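Local structure of MB2760 (Mycobacterium tuberculosis, 2BNG) at residues V126-M129 / F130-L133. The protein catalyses in vitro the hydrolysis of long or bulky lipophilic epoxides, such as 9,10-epoxystearic acid and cholesterol 5,6-oxide, although its physiological substrates are not yet identified. Numbering follows the deposited sequence.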
loop_
_atom_site.group_PDB
_atom_site.type_symbol
_atom_site.label_atom_id
_atom_site.label_comp_id
_atom_site.label_asym_id
_atom_site.label_seq_id
_atom_site.Cartn_x
_atom_site.Cartn_y
_atom_site.Cartn_z
ATOM N N VAL C 126 -43.214 -10.828 -26.598
ATOM C CA VAL C 126 -44.465 -10.730 -25.833
ATOM C C VAL C 126 -44.574 -11.892 -24.866
ATOM O O VAL C 126 -45.129 -11.747 -23.785
ATOM C CB VAL C 126 -45.770 -10.636 -26.710
ATOM C CG1 VAL C 126 -45.682 -9.484 -27.702
ATOM C CG2 VAL C 126 -46.019 -11.930 -27.444
ATOM N N TYR C 127 -44.038 -13.041 -25.248
ATOM C CA TYR C 127 -44.086 -14.191 -24.363
ATOM C C TYR C 127 -43.301 -13.969 -23.042
ATOM O O TYR C 127 -43.832 -14.153 -21.933
ATOM C CB TYR C 127 -43.610 -15.413 -25.121
ATOM C CG TYR C 127 -43.432 -16.662 -24.307
ATOM C CD1 TYR C 127 -44.512 -17.282 -23.678
ATOM C CD2 TYR C 127 -42.175 -17.244 -24.195
ATOM C CE1 TYR C 127 -44.337 -18.451 -22.938
ATOM C CE2 TYR C 127 -41.984 -18.419 -23.474
ATOM C CZ TYR C 127 -43.070 -19.010 -22.842
ATOM O OH TYR C 127 -42.879 -20.163 -22.123
ATOM N N ASP C 128 -42.045 -13.550 -23.188
ATOM C CA ASP C 128 -41.197 -13.185 -22.076
ATOM C C ASP C 128 -41.852 -12.102 -21.236
ATOM O O ASP C 128 -41.782 -12.154 -20.021
ATOM C CB ASP C 128 -39.839 -12.708 -22.596
ATOM C CG ASP C 128 -38.904 -12.310 -21.487
ATOM O OD1 ASP C 128 -38.504 -13.185 -20.713
ATOM O OD2 ASP C 128 -38.553 -11.131 -21.379
HETATM N N MSE C 129 -42.496 -11.137 -21.888
HETATM C CA MSE C 129 -43.181 -10.055 -21.201
HETATM C C MSE C 129 -44.389 -10.574 -20.428
HETATM O O MSE C 129 -44.661 -10.155 -19.297
HETATM C CB MSE C 129 -43.632 -8.987 -22.195
HETATM C CG MSE C 129 -44.434 -7.870 -21.539
HETATM SE SE MSE C 129 -43.283 -6.484 -21.187
HETATM C CE MSE C 129 -42.707 -6.303 -23.177
ATOM N N PHE C 130 -45.129 -11.469 -21.063
ATOM C CA PHE C 130 -46.295 -12.070 -20.444
ATOM C C PHE C 130 -45.866 -12.860 -19.200
ATOM O O PHE C 130 -46.500 -12.771 -18.137
ATOM C CB PHE C 130 -47.059 -12.945 -21.447
ATOM C CG PHE C 130 -48.277 -13.596 -20.865
ATOM C CD1 PHE C 130 -49.383 -12.829 -20.477
ATOM C CD2 PHE C 130 -48.315 -14.970 -20.667
ATOM C CE1 PHE C 130 -50.524 -13.445 -19.900
ATOM C CE2 PHE C 130 -49.436 -15.590 -20.106
ATOM C CZ PHE C 130 -50.543 -14.832 -19.719
ATOM N N LYS C 131 -44.760 -13.593 -19.318
ATOM C CA LYS C 131 -44.177 -14.282 -18.166
ATOM C C LYS C 131 -43.733 -13.326 -17.070
ATOM O O LYS C 131 -43.874 -13.637 -15.884
ATOM C CB LYS C 131 -42.999 -15.165 -18.580
ATOM C CG LYS C 131 -43.422 -16.479 -19.203
ATOM C CD LYS C 131 -42.233 -17.400 -19.483
ATOM C CE LYS C 131 -41.222 -16.745 -20.414
ATOM N NZ LYS C 131 -39.970 -17.538 -20.458
ATOM N N GLY C 132 -43.202 -12.175 -17.472
ATOM C CA GLY C 132 -42.807 -11.138 -16.532
ATOM C C GLY C 132 -44.008 -10.556 -15.811
ATOM O O GLY C 132 -43.926 -10.240 -14.629
ATOM N N LEU C 133 -45.123 -10.426 -16.532
ATOM C CA LEU C 133 -46.368 -9.912 -15.969
ATOM C C LEU C 133 -46.965 -10.879 -14.933
ATOM O O LEU C 133 -47.409 -10.457 -13.865
ATOM C CB LEU C 133 -47.389 -9.591 -17.076
ATOM C CG LEU C 133 -48.718 -8.950 -16.626
ATOM C CD1 LEU C 133 -48.490 -7.604 -15.899
ATOM C CD2 LEU C 133 -49.676 -8.788 -17.804
HETATM O O HOH W 1 -38.228 -15.820 -22.098
#
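Two first torsions set up the meeting of Tyr-127 and Lys-131, one helical turn apart: CG of Tyr-127 lies anti to the backbone N (chi1 173°), whereas CG of the lysine lies anti to the carbonyl carbon (chi1 -78°) and its chain runs back toward the start of the helix. A bend at chi3 then lays the end of that chain across the aromatic ring. Lys-131 CE is 3.9 Å from the centroid of the Tyr-127 ring and 25° off its normal, which meets the criteria for a CH-pi contact over the face. The shift is toward the rim, with Lys-131 CE 3.6 Å from Tyr-127 CE2 and CD passing beside CZ and OH. Past the ring, Lys-131 NZ gives a hydrogen bond to a water at 2.9 Å, and the same water donates to Asp-128 OD1 at 3.0 Å. Lys-131 NZ and Asp-128 OD1 are 4.6 Å apart, so the opposite charges are joined through water rather than by direct contact. The other carboxylate oxygen, OD2, accepts from the backbone N of Trp-105, tying the aspartate to strand 100-113. Beneath the side chains, Lys-131 N bonds to Tyr-127 O at 2.8 Å; equivalent i to i+4 bonds link Phe-130, Gly-132 and Leu-133 to Val-126, Asp-128 and Met-129. Tyr-127 also meets Phe-51 of the second subunit, their ring planes moderately inclined, while Met-129 packs on Phe-104 and Phe-124. The arrangement is an i/i+4 aromatic-lysine pair on the first turns of alpha-helix 126-139, which follows the last strand of the NTF2-like limonene-1,2-epoxide hydrolase fold, with the Met-129 side chain about 8 Å from that of Asp-93, the probable catalytic proton donor.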